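Local coordinates for protein dihydrodipicolinate synthase (PDB 3D0C) that probably catalyses the condensation of pyruvate with aspartate semialdehyde to 4-hydroxy-tetrahydrodipicolinate in lysine biosynthesis, at residues I20-L24 and R274-R279; N38-L42 and V216-P220; D244-F248 and W300-E304; E266-L271 and L293-L297. The protein carries 1 engineered substitution. All coordinates share one frame. Numbering follows the deposited sequence.

Interaction 1. Residues I20-L24 and R274-R279; sequences IVPFL and RAGVTR
This is a water-mediated loop-to-loop contact near the mouth of the barrel, between the loop after strand 15-17 and the loop joining helix 260-270 to helix 287-303. Both segments are irregular and run nearly at right angles, their end-to-end directions 86° apart, with Pro-22 opposite Ala-275 at a CA-to-CA distance of 4.8 Å. Pro-22 CB rests 3.3 Å from Ala-275 O, and Ile-20 CD1 lies 3.9 Å from Ala-275 CB. Two waters do what direct backbone bonding does not. Water 1 accepts from Phe-23 N (2.7 Å) and donates to Ala-275 O (2.6 Å) and Val-277 O (2.4 Å); water 2 accepts from Val-277 N (3.1 Å) and donates to Phe-23 O (2.5 Å). The setting is the TIM barrel of the DapA family, in which a C-terminal helical region packs against a loop of the barrel; Ile-20 also approaches Thr-56, predicted to bind pyruvate. Gly-276 has phi/psi of 72/-155, and a CB there would clash with Phe-23 O. Phe-23, chi1 m, offers a ring face to Arg-279: the guanidinium stacks flat, centres 4.4 Å apart and planes at 22°, while Arg-279 CG sits 3.6 Å from the ring centroid in a CH-pi contact. Arg-279, m at chi1 and extended beyond, is held by Arg-28 O and a salt bridge to Glu-66; Arg-274 reaches Asp-31 in another.

Interaction 2. Residues N38-L42 and V216-P220; sequences NVEFL and VNVFP
Apolar packing dominates where helical residues 38-42 meet the turn 216-220, whose first two residues are 3-10 and whose Phe-219 is the N-cap of the following helix. The closest CA pair is Leu-42 and Asn-217, 6.5 Å apart. Phe-41, chi1 t, points toward the turn and inserts its ring into the curve of the backbone, with CZ 3.7 Å from Pro-220 CD. Leu-42, m at chi1 and t at chi2, brings CD2 to 3.9 Å from Val-216 CG2.

Contacts between carbon and backbone oxygen form a second group. Phe-41 CE2 lies 3.4 Å from Val-216 O, which meets the ring at its edge, and 3.5 Å from Asn-217 O; Leu-42 CD2 is 3.5 Å from Val-216 O.

The polar component is the approach of two amides, Asn-38 and Asn-217. The latter, chi1 m, gives its ND2 to Gly-214 O and Ile-18 O, and its side chain comes near Thr-56, the predicted pyruvate-binding residue.

In this TIM barrel the contact joins the helix after the first strand to the turn after the eighth, across the barrel's closure. Val-39 and Leu-42 pack on Ile-50 of strand 49-50, while Val-218 packs on Met-268 and Ile-264 of helix 260-270.

Interaction 3. Residues D244-F248 and W300-E304; sequences DVVPF and WNTQE
The indole of Trp-300 reaches from one helix to another and delivers its single N-H to Asp-244. NE1 donates to the backbone oxygen Asp-244 O at 3.0 Å (135°) and, weakly, to the carboxylate oxygen Asp-244 OD1, also at 3.0 Å (127°). Pro-247 lacks an amide hydrogen, and helix 244-248 is kinked where the N atoms of 247 and 248 make no bond to the turn before. Asp-244 O faces the indole there, while Phe-248 N bonds Val-245 O at 2.9 Å. Asp-244, chi1 t, also forms a salt bridge through OD2 with Lys-222, which makes a cation-pi contact with Trp-300.

The closest CA pair, Asp-244 and Trp-300, is 8.3 Å apart, a gap spanned by the tryptophan with chi1 m and chi2 -22°. Its edge meets the first helix: CH2 lies 3.4 Å from Phe-248 CB and CZ2 4.1 Å from Val-245 CA. This is helix-to-helix packing in the C-terminal helical region that follows the TIM barrel in the DapA family.

Interaction 4. Residues E266-L271 and L293-L297; sequences EAMEQL and LEELL
Two helices cross obliquely here, and leucine and glutamine side chains fill the space between them. The short axes of 266-270 and 293-297 approach to 10.7 Å with N-to-C directions 52° apart and a signed crossing angle of -52°; the nearest CA pair is Ala-267 with Leu-293, at 7.3 Å. Leu-293 takes chi1 t and chi2 p, which carries CD2 against the first helix, 3.9 Å from Ala-267 N, 4.2 Å from Ala-267 CB and 4.0 Å from Glu-266 CB. One turn later Leu-297 adopts the other common leucine conformation, m then t, placing CD1 4.1 Å from Ala-267 O. Leu-293 thus meets the backbone N and CB of Ala-267, Leu-297 its carbonyl oxygen. Both helices belong to the C-terminal helical region that follows the TIM barrel of the DapA family, and helix 235-257 packs beside the pair through Phe-248 on Ala-267 and Leu-251 on Leu-293. Gln-270, m at chi1 and t at chi2, lies along the second helix: NE2 is 3.8 Å from Leu-293 CD2, and OE1 3.5 Å from both Glu-294 CG and Leu-297 CD1. Leu-271, the first residue to leave helical angles, still has its N bonded to Met-268 O at 2.9 Å, and its m, t side chain sets CD2 4.3 Å from Leu-297 CD1. The carboxylate of Glu-266 turns to Leu-285 N and, in a salt bridge, to Arg-290.

Read from the N terminus, the chain first lays down 20-24 and then 38-42. Interaction 2 closes the earliest loop, at 216-220, bringing the turn after the last barrel strand back to the first helix of the barrel. Helix 235-257 then opens interaction 3 and helix 260-270 opens interaction 4. Interaction 1 closes next, at 274-279, enclosing interaction 2 and crossing interactions 3 and 4. On helix 287-303 interaction 4 closes at 293-297, within the span of interaction 3, which closes last at 300-304. Phe-219 on Trp-300 and Leu-297, and Ile-20 on Met-268, tie barrel to C-terminal helices; Glu-269 with Ala-275 and Gly-276, and Phe-248 with Ala-267, link the C-terminal elements.

Interaction 1. Residues I20-L24 and R274-R279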
loop_
_atom_site.group_PDB
_atom_site.type_symbol
_atom_site.label_atom_id
_atom_site.label_comp_id
_atom_site.label_asym_id
_atom_site.label_seq_id
_atom_site.Cartn_x
_atom_site.Cartn_y
_atom_site.Cartn_z
ATOM N N ILE A 20 -11.539 13.668 -9.118
ATOM C CA ILE A 20 -10.169 13.457 -9.562
ATOM C C ILE A 20 -9.382 14.697 -9.160
ATOM O O ILE A 20 -9.942 15.664 -8.629
ATOM C CB ILE A 20 -10.049 13.343 -11.090
ATOM C CG1 ILE A 20 -10.587 14.621 -11.741
ATOM C CG2 ILE A 20 -10.778 12.103 -11.589
ATOM C CD1 ILE A 20 -10.110 14.820 -13.157
ATOM N N VAL A 21 -8.077 14.646 -9.402
ATOM C CA VAL A 21 -7.187 15.773 -9.146
ATOM C C VAL A 21 -6.412 15.921 -10.446
ATOM O O VAL A 21 -5.461 15.181 -10.703
ATOM C CB VAL A 21 -6.168 15.516 -8.008
ATOM C CG1 VAL A 21 -5.142 16.639 -7.990
ATOM C CG2 VAL A 21 -6.873 15.447 -6.656
ATOM N N PRO A 22 -6.830 16.859 -11.304
ATOM C CA PRO A 22 -6.111 17.034 -12.568
ATOM C C PRO A 22 -4.713 17.602 -12.345
ATOM O O PRO A 22 -4.484 18.374 -11.416
ATOM C CB PRO A 22 -7.021 17.974 -13.361
ATOM C CG PRO A 22 -7.716 18.758 -12.304
ATOM C CD PRO A 22 -8.003 17.746 -11.220
ATOM N N PHE A 23 -3.771 17.195 -13.185
ATOM C CA PHE A 23 -2.403 17.677 -13.077
ATOM C C PHE A 23 -2.052 18.451 -14.345
ATOM O O PHE A 23 -2.706 18.295 -15.374
ATOM C CB PHE A 23 -1.444 16.502 -12.868
ATOM C CG PHE A 23 -1.738 15.692 -11.630
ATOM C CD1 PHE A 23 -1.659 16.269 -10.364
ATOM C CD2 PHE A 23 -2.114 14.355 -11.731
ATOM C CE1 PHE A 23 -1.946 15.524 -9.218
ATOM C CE2 PHE A 23 -2.403 13.604 -10.592
ATOM C CZ PHE A 23 -2.320 14.191 -9.334
ATOM N N LEU A 24 -1.022 19.286 -14.272
ATOM C CA LEU A 24 -0.622 20.101 -15.416
ATOM C C LEU A 24 0.344 19.437 -16.400
ATOM O O LEU A 24 1.000 18.447 -16.097
ATOM C CB LEU A 24 -0.007 21.413 -14.926
ATOM C CG LEU A 24 -0.921 22.437 -14.260
ATOM C CD1 LEU A 24 -0.067 23.483 -13.574
ATOM C CD2 LEU A 24 -1.843 23.083 -15.284
ATOM N N ARG A 274 -11.579 19.221 -18.542
ATOM C CA ARG A 274 -10.209 19.392 -18.073
ATOM C C ARG A 274 -9.814 18.302 -17.074
ATOM O O ARG A 274 -10.301 18.283 -15.946
ATOM C CB ARG A 274 -10.066 20.771 -17.430
ATOM C CG ARG A 274 -8.636 21.240 -17.275
ATOM C CD ARG A 274 -8.592 22.704 -16.870
ATOM N NE ARG A 274 -7.228 23.217 -16.826
ATOM C CZ ARG A 274 -6.910 24.466 -16.505
ATOM N NH1 ARG A 274 -7.864 25.336 -16.203
ATOM N NH2 ARG A 274 -5.638 24.844 -16.485
ATOM N N ALA A 275 -8.924 17.405 -17.491
ATOM C CA ALA A 275 -8.490 16.312 -16.625
ATOM C C ALA A 275 -6.978 16.045 -16.644
ATOM O O ALA A 275 -6.408 15.623 -15.637
ATOM C CB ALA A 275 -9.255 15.030 -16.990
ATOM N N GLY A 276 -6.333 16.278 -17.786
ATOM C CA GLY A 276 -4.902 16.051 -17.879
ATOM C C GLY A 276 -4.529 14.578 -17.892
ATOM O O GLY A 276 -5.330 13.732 -18.292
ATOM N N VAL A 277 -3.307 14.272 -17.460
ATOM C CA VAL A 277 -2.802 12.905 -17.414
ATOM C C VAL A 277 -2.555 12.473 -15.971
ATOM O O VAL A 277 -2.436 13.309 -15.077
ATOM C CB VAL A 277 -1.468 12.781 -18.171
ATOM C CG1 VAL A 277 -1.660 13.159 -19.630
ATOM C CG2 VAL A 277 -0.417 13.675 -17.521
ATOM N N THR A 278 -2.465 11.164 -15.756
ATOM C CA THR A 278 -2.226 10.616 -14.424
ATOM C C THR A 278 -0.749 10.733 -14.036
ATOM O O THR A 278 0.126 10.775 -14.905
ATOM C CB THR A 278 -2.624 9.116 -14.364
ATOM O OG1 THR A 278 -1.982 8.403 -15.432
ATOM C CG2 THR A 278 -4.134 8.950 -14.483
ATOM N N ARG A 279 -0.473 10.795 -12.734
ATOM C CA ARG A 279 0.907 10.856 -12.258
ATOM C C ARG A 279 1.462 9.439 -12.202
ATOM O O ARG A 279 0.710 8.465 -12.315
ATOM C CB ARG A 279 0.983 11.457 -10.854
ATOM C CG ARG A 279 0.984 12.973 -10.803
ATOM C CD ARG A 279 1.322 13.473 -9.405
ATOM N NE ARG A 279 1.385 14.929 -9.357
ATOM C CZ ARG A 279 1.665 15.637 -8.267
ATOM N NH1 ARG A 279 1.912 15.025 -7.115
ATOM N NH2 ARG A 279 1.702 16.961 -8.331
HETATM O O HOH W 1 -4.128 14.961 -14.636
HETATM O O HOH W 2 -1.586 16.784 -17.065
#

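Interaction 2. Residues N38-L42 and V216-P220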
loop_
_atom_site.group_PDB
_atom_site.type_symbol
_atom_site.label_atom_id
_atom_site.label_comp_id
_atom_site.label_asym_id
_atom_site.label_seq_id
_atom_site.Cartn_x
_atom_site.Cartn_y
_atom_site.Cartn_z
ATOM N N ASN A 38 -13.846 20.419 -11.681
ATOM C CA ASN A 38 -14.332 19.055 -11.539
ATOM C C ASN A 38 -15.312 19.004 -10.370
ATOM O O ASN A 38 -16.346 18.334 -10.437
ATOM C CB ASN A 38 -13.173 18.087 -11.298
ATOM C CG ASN A 38 -13.649 16.683 -10.991
ATOM O OD1 ASN A 38 -14.406 16.090 -11.761
ATOM N ND2 ASN A 38 -13.213 16.146 -9.859
ATOM N N VAL A 39 -14.983 19.728 -9.303
ATOM C CA VAL A 39 -15.826 19.796 -8.115
ATOM C C VAL A 39 -17.162 20.461 -8.468
ATOM O O VAL A 39 -18.223 20.003 -8.040
ATOM C CB VAL A 39 -15.115 20.594 -6.987
ATOM C CG1 VAL A 39 -16.044 20.785 -5.794
ATOM C CG2 VAL A 39 -13.854 19.852 -6.550
ATOM N N GLU A 40 -17.105 21.535 -9.252
ATOM C CA GLU A 40 -18.320 22.243 -9.670
ATOM C C GLU A 40 -19.186 21.322 -10.526
ATOM O O GLU A 40 -20.408 21.284 -10.384
ATOM C CB GLU A 40 -17.968 23.497 -10.485
ATOM C CG GLU A 40 -17.494 24.690 -9.668
ATOM C CD GLU A 40 -18.459 25.067 -8.557
ATOM O OE1 GLU A 40 -19.684 24.904 -8.743
ATOM O OE2 GLU A 40 -17.993 25.539 -7.500
ATOM N N PHE A 41 -18.534 20.587 -11.421
ATOM C CA PHE A 41 -19.209 19.652 -12.313
ATOM C C PHE A 41 -20.001 18.633 -11.507
ATOM O O PHE A 41 -21.156 18.343 -11.821
ATOM C CB PHE A 41 -18.179 18.923 -13.177
ATOM C CG PHE A 41 -18.771 17.893 -14.094
ATOM C CD1 PHE A 41 -19.303 18.260 -15.328
ATOM C CD2 PHE A 41 -18.797 16.551 -13.726
ATOM C CE1 PHE A 41 -19.851 17.303 -16.184
ATOM C CE2 PHE A 41 -19.342 15.586 -14.572
ATOM C CZ PHE A 41 -19.870 15.961 -15.805
ATOM N N LEU A 42 -19.361 18.081 -10.479
ATOM C CA LEU A 42 -19.994 17.094 -9.617
ATOM C C LEU A 42 -21.186 17.691 -8.866
ATOM O O LEU A 42 -22.253 17.083 -8.789
ATOM C CB LEU A 42 -18.968 16.541 -8.623
ATOM C CG LEU A 42 -17.859 15.670 -9.226
ATOM C CD1 LEU A 42 -16.754 15.444 -8.199
ATOM C CD2 LEU A 42 -18.455 14.341 -9.687
ATOM N N VAL A 216 -19.205 9.266 -12.089
ATOM C CA VAL A 216 -19.870 10.551 -11.930
ATOM C C VAL A 216 -19.025 11.737 -12.410
ATOM O O VAL A 216 -19.557 12.831 -12.595
ATOM C CB VAL A 216 -20.293 10.790 -10.463
ATOM C CG1 VAL A 216 -21.493 9.912 -10.116
ATOM C CG2 VAL A 216 -19.132 10.500 -9.527
ATOM N N ASN A 217 -17.722 11.530 -12.611
ATOM C CA ASN A 217 -16.836 12.604 -13.085
ATOM C C ASN A 217 -16.974 12.783 -14.593
ATOM O O ASN A 217 -16.457 13.751 -15.163
ATOM C CB ASN A 217 -15.359 12.286 -12.787
ATOM C CG ASN A 217 -15.030 12.313 -11.306
ATOM O OD1 ASN A 217 -15.050 13.370 -10.669
ATOM N ND2 ASN A 217 -14.721 11.145 -10.749
ATOM N N VAL A 218 -17.675 11.853 -15.236
ATOM C CA VAL A 218 -17.829 11.889 -16.685
ATOM C C VAL A 218 -19.281 11.825 -17.151
ATOM O O VAL A 218 -19.714 12.642 -17.968
ATOM C CB VAL A 218 -17.072 10.716 -17.318
ATOM C CG1 VAL A 218 -16.917 10.937 -18.813
ATOM C CG2 VAL A 218 -15.729 10.552 -16.642
ATOM N N PHE A 219 -20.021 10.845 -16.641
ATOM C CA PHE A 219 -21.427 10.661 -17.000
ATOM C C PHE A 219 -22.264 10.497 -15.738
ATOM O O PHE A 219 -22.859 9.446 -15.508
ATOM C CB PHE A 219 -21.590 9.412 -17.880
ATOM C CG PHE A 219 -21.118 9.596 -19.292
ATOM C CD1 PHE A 219 -21.857 10.357 -20.194
ATOM C CD2 PHE A 219 -19.935 9.011 -19.722
ATOM C CE1 PHE A 219 -21.419 10.532 -21.506
ATOM C CE2 PHE A 219 -19.489 9.179 -21.031
ATOM C CZ PHE A 219 -20.233 9.941 -21.924
ATOM N N PRO A 220 -22.330 11.542 -14.902
ATOM C CA PRO A 220 -23.111 11.466 -13.662
ATOM C C PRO A 220 -24.576 11.059 -13.842
ATOM O O PRO A 220 -25.158 10.422 -12.958
ATOM C CB PRO A 220 -22.973 12.872 -13.086
ATOM C CG PRO A 220 -22.887 13.721 -14.316
ATOM C CD PRO A 220 -21.912 12.930 -15.169
#

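Interaction 3. Residues D244-F248 and W300-E304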
loop_
_atom_site.group_PDB
_atom_site.type_symbol
_atom_site.label_atom_id
_atom_site.label_comp_id
_atom_site.label_asym_id
_atom_site.label_seq_id
_atom_site.Cartn_x
_atom_site.Cartn_y
_atom_site.Cartn_z
ATOM N N ASP A 244 -25.303 -1.062 -19.063
ATOM C CA ASP A 244 -24.816 0.102 -19.795
ATOM C C ASP A 244 -23.505 0.681 -19.263
ATOM O O ASP A 244 -22.687 1.173 -20.042
ATOM C CB ASP A 244 -25.898 1.192 -19.803
ATOM C CG ASP A 244 -25.563 2.350 -20.735
ATOM O OD1 ASP A 244 -25.311 2.098 -21.932
ATOM O OD2 ASP A 244 -25.564 3.514 -20.272
ATOM N N VAL A 245 -23.293 0.614 -17.951
ATOM C CA VAL A 245 -22.074 1.171 -17.359
ATOM C C VAL A 245 -20.977 0.155 -17.045
ATOM O O VAL A 245 -19.807 0.527 -16.880
ATOM C CB VAL A 245 -22.392 1.947 -16.067
ATOM C CG1 VAL A 245 -23.354 3.081 -16.367
ATOM C CG2 VAL A 245 -22.972 1.006 -15.020
ATOM N N VAL A 246 -21.340 -1.121 -16.963
ATOM C CA VAL A 246 -20.360 -2.164 -16.668
ATOM C C VAL A 246 -19.132 -2.106 -17.584
ATOM O O VAL A 246 -18.000 -2.257 -17.119
ATOM C CB VAL A 246 -21.002 -3.568 -16.746
ATOM C CG1 VAL A 246 -19.924 -4.640 -16.839
ATOM C CG2 VAL A 246 -21.853 -3.811 -15.498
ATOM N N PRO A 247 -19.334 -1.877 -18.896
ATOM C CA PRO A 247 -18.211 -1.805 -19.841
ATOM C C PRO A 247 -17.153 -0.775 -19.431
ATOM O O PRO A 247 -15.958 -0.975 -19.657
ATOM C CB PRO A 247 -18.894 -1.435 -21.157
ATOM C CG PRO A 247 -20.241 -2.101 -21.022
ATOM C CD PRO A 247 -20.618 -1.723 -19.607
ATOM N N PHE A 248 -17.609 0.324 -18.836
ATOM C CA PHE A 248 -16.728 1.401 -18.375
ATOM C C PHE A 248 -15.933 0.919 -17.158
ATOM O O PHE A 248 -14.716 1.091 -17.079
ATOM C CB PHE A 248 -17.565 2.627 -17.988
ATOM C CG PHE A 248 -16.746 3.857 -17.662
ATOM C CD1 PHE A 248 -16.250 4.673 -18.676
ATOM C CD2 PHE A 248 -16.474 4.200 -16.339
ATOM C CE1 PHE A 248 -15.498 5.812 -18.378
ATOM C CE2 PHE A 248 -15.722 5.336 -16.031
ATOM C CZ PHE A 248 -15.235 6.141 -17.053
ATOM N N TRP A 300 -22.187 5.021 -26.507
ATOM C CA TRP A 300 -23.000 5.815 -25.597
ATOM C C TRP A 300 -23.615 7.023 -26.272
ATOM O O TRP A 300 -24.705 7.462 -25.894
ATOM C CB TRP A 300 -22.182 6.250 -24.374
ATOM C CG TRP A 300 -22.108 5.205 -23.299
ATOM C CD1 TRP A 300 -22.975 4.173 -23.099
ATOM C CD2 TRP A 300 -21.143 5.126 -22.246
ATOM N NE1 TRP A 300 -22.611 3.451 -21.986
ATOM C CE2 TRP A 300 -21.489 4.017 -21.441
ATOM C CE3 TRP A 300 -20.020 5.886 -21.901
ATOM C CZ2 TRP A 300 -20.748 3.647 -20.310
ATOM C CZ3 TRP A 300 -19.283 5.521 -20.775
ATOM C CH2 TRP A 300 -19.654 4.410 -19.994
ATOM N N ASN A 301 -22.924 7.551 -27.279
ATOM C CA ASN A 301 -23.427 8.718 -28.015
ATOM C C ASN A 301 -24.603 8.299 -28.872
ATOM O O ASN A 301 -25.625 8.976 -28.928
ATOM C CB ASN A 301 -22.355 9.286 -28.938
ATOM C CG ASN A 301 -22.774 10.607 -29.562
ATOM O OD1 ASN A 301 -21.990 11.256 -30.245
ATOM N ND2 ASN A 301 -24.022 11.015 -29.316
ATOM N N THR A 302 -24.429 7.160 -29.542
ATOM C CA THR A 302 -25.443 6.589 -30.443
ATOM C C THR A 302 -26.735 6.271 -29.719
ATOM O O THR A 302 -27.826 6.415 -30.280
ATOM C CB THR A 302 -24.963 5.265 -31.148
ATOM O OG1 THR A 302 -23.821 5.533 -31.973
ATOM C CG2 THR A 302 -26.063 4.691 -32.029
ATOM N N GLN A 303 -26.591 5.805 -28.483
ATOM C CA GLN A 303 -27.710 5.450 -27.625
ATOM C C GLN A 303 -28.555 6.690 -27.366
ATOM O O GLN A 303 -29.788 6.655 -27.451
ATOM C CB GLN A 303 -27.192 4.899 -26.288
ATOM C CG GLN A 303 -28.311 4.556 -25.294
ATOM C CD GLN A 303 -27.787 4.155 -23.926
ATOM O OE1 GLN A 303 -26.837 3.372 -23.832
ATOM N NE2 GLN A 303 -28.414 4.682 -22.855
ATOM N N GLU A 304 -27.874 7.779 -27.014
ATOM C CA GLU A 304 -28.531 9.053 -26.740
ATOM C C GLU A 304 -29.209 9.544 -28.014
ATOM O O GLU A 304 -30.387 9.965 -27.939
ATOM C CB GLU A 304 -27.518 10.114 -26.260
ATOM C CG GLU A 304 -26.852 9.805 -24.921
ATOM C CD GLU A 304 -25.855 10.871 -24.467
ATOM O OE1 GLU A 304 -25.735 11.930 -25.133
ATOM O OE2 GLU A 304 -25.181 10.657 -23.428
#

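Interaction 4. Residues E266-L271 and L293-L297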
loop_
_atom_site.group_PDB
_atom_site.type_symbol
_atom_site.label_atom_id
_atom_site.label_comp_id
_atom_site.label_asym_id
_atom_site.label_seq_id
_atom_site.Cartn_x
_atom_site.Cartn_y
_atom_site.Cartn_z
ATOM N N GLU A 266 -8.867 10.160 -19.473
ATOM C CA GLU A 266 -8.864 10.173 -20.925
ATOM C C GLU A 266 -10.291 10.333 -21.428
ATOM O O GLU A 266 -10.527 10.982 -22.445
ATOM C CB GLU A 266 -8.211 8.905 -21.480
ATOM C CG GLU A 266 -6.701 8.931 -21.337
ATOM C CD GLU A 266 -5.988 8.093 -22.380
ATOM O OE1 GLU A 266 -6.515 7.961 -23.506
ATOM O OE2 GLU A 266 -4.886 7.587 -22.080
ATOM N N ALA A 267 -11.248 9.764 -20.699
ATOM C CA ALA A 267 -12.655 9.871 -21.078
ATOM C C ALA A 267 -13.109 11.321 -20.967
ATOM O O ALA A 267 -13.780 11.842 -21.860
ATOM C CB ALA A 267 -13.524 8.983 -20.173
HETATM N N MSE A 268 -12.742 11.968 -19.864
HETATM C CA MSE A 268 -13.104 13.362 -19.644
HETATM C C MSE A 268 -12.531 14.232 -20.761
HETATM O O MSE A 268 -13.244 15.051 -21.342
HETATM C CB MSE A 268 -12.584 13.843 -18.284
HETATM C CG MSE A 268 -13.307 13.224 -17.092
HETATM SE SE MSE A 268 -12.581 13.762 -15.371
HETATM C CE MSE A 268 -13.278 15.564 -15.312
ATOM N N GLU A 269 -11.248 14.047 -21.062
ATOM C CA GLU A 269 -10.602 14.819 -22.118
ATOM C C GLU A 269 -11.333 14.639 -23.442
ATOM O O GLU A 269 -11.594 15.613 -24.141
ATOM C CB GLU A 269 -9.139 14.404 -22.281
ATOM C CG GLU A 269 -8.209 14.921 -21.193
ATOM C CD GLU A 269 -8.134 16.440 -21.156
ATOM O OE1 GLU A 269 -8.011 17.058 -22.234
ATOM O OE2 GLU A 269 -8.187 17.020 -20.051
ATOM N N GLN A 270 -11.657 13.394 -23.785
ATOM C CA GLN A 270 -12.370 13.108 -25.024
ATOM C C GLN A 270 -13.712 13.836 -25.056
ATOM O O GLN A 270 -14.256 14.101 -26.128
ATOM C CB GLN A 270 -12.594 11.600 -25.183
ATOM C CG GLN A 270 -11.374 10.835 -25.667
ATOM C CD GLN A 270 -11.675 9.370 -25.933
ATOM O OE1 GLN A 270 -12.660 9.039 -26.592
ATOM N NE2 GLN A 270 -10.821 8.486 -25.426
ATOM N N LEU A 271 -14.238 14.154 -23.877
ATOM C CA LEU A 271 -15.507 14.866 -23.773
ATOM C C LEU A 271 -15.268 16.364 -23.613
ATOM O O LEU A 271 -16.204 17.130 -23.396
ATOM C CB LEU A 271 -16.330 14.348 -22.588
ATOM C CG LEU A 271 -16.901 12.926 -22.669
ATOM C CD1 LEU A 271 -17.861 12.713 -21.502
ATOM C CD2 LEU A 271 -17.634 12.716 -23.986
ATOM N N LEU A 293 -11.953 2.464 -25.336
ATOM C CA LEU A 293 -12.650 3.534 -24.640
ATOM C C LEU A 293 -13.370 4.438 -25.635
ATOM O O LEU A 293 -14.528 4.816 -25.428
ATOM C CB LEU A 293 -11.660 4.357 -23.812
ATOM C CG LEU A 293 -12.250 5.577 -23.104
ATOM C CD1 LEU A 293 -13.400 5.162 -22.192
ATOM C CD2 LEU A 293 -11.159 6.261 -22.310
ATOM N N GLU A 294 -12.675 4.788 -26.714
ATOM C CA GLU A 294 -13.256 5.652 -27.737
ATOM C C GLU A 294 -14.527 5.021 -28.310
ATOM O O GLU A 294 -15.527 5.708 -28.531
ATOM C CB GLU A 294 -12.235 5.917 -28.853
ATOM C CG GLU A 294 -10.945 6.584 -28.370
ATOM C CD GLU A 294 -9.939 6.819 -29.489
ATOM O OE1 GLU A 294 -10.034 6.140 -30.537
ATOM O OE2 GLU A 294 -9.043 7.674 -29.317
ATOM N N GLU A 295 -14.484 3.715 -28.543
ATOM C CA GLU A 295 -15.636 3.000 -29.083
ATOM C C GLU A 295 -16.801 2.991 -28.093
ATOM O O GLU A 295 -17.961 3.103 -28.495
ATOM C CB GLU A 295 -15.257 1.560 -29.426
ATOM C CG GLU A 295 -14.089 1.434 -30.396
ATOM C CD GLU A 295 -13.854 0.000 -30.844
ATOM O OE1 GLU A 295 -13.624 -0.870 -29.975
ATOM O OE2 GLU A 295 -13.900 -0.257 -32.067
ATOM N N LEU A 296 -16.495 2.841 -26.804
ATOM C CA LEU A 296 -17.538 2.837 -25.785
ATOM C C LEU A 296 -18.239 4.188 -25.774
ATOM O O LEU A 296 -19.466 4.260 -25.699
ATOM C CB LEU A 296 -16.950 2.553 -24.395
ATOM C CG LEU A 296 -17.900 2.760 -23.205
ATOM C CD1 LEU A 296 -19.163 1.930 -23.385
ATOM C CD2 LEU A 296 -17.187 2.369 -21.916
ATOM N N LEU A 297 -17.463 5.265 -25.848
ATOM C CA LEU A 297 -18.060 6.589 -25.847
ATOM C C LEU A 297 -18.905 6.790 -27.107
ATOM O O LEU A 297 -19.947 7.451 -27.063
ATOM C CB LEU A 297 -16.979 7.675 -25.749
ATOM C CG LEU A 297 -16.148 7.705 -24.457
ATOM C CD1 LEU A 297 -15.403 9.029 -24.377
ATOM C CD2 LEU A 297 -17.048 7.545 -23.232
#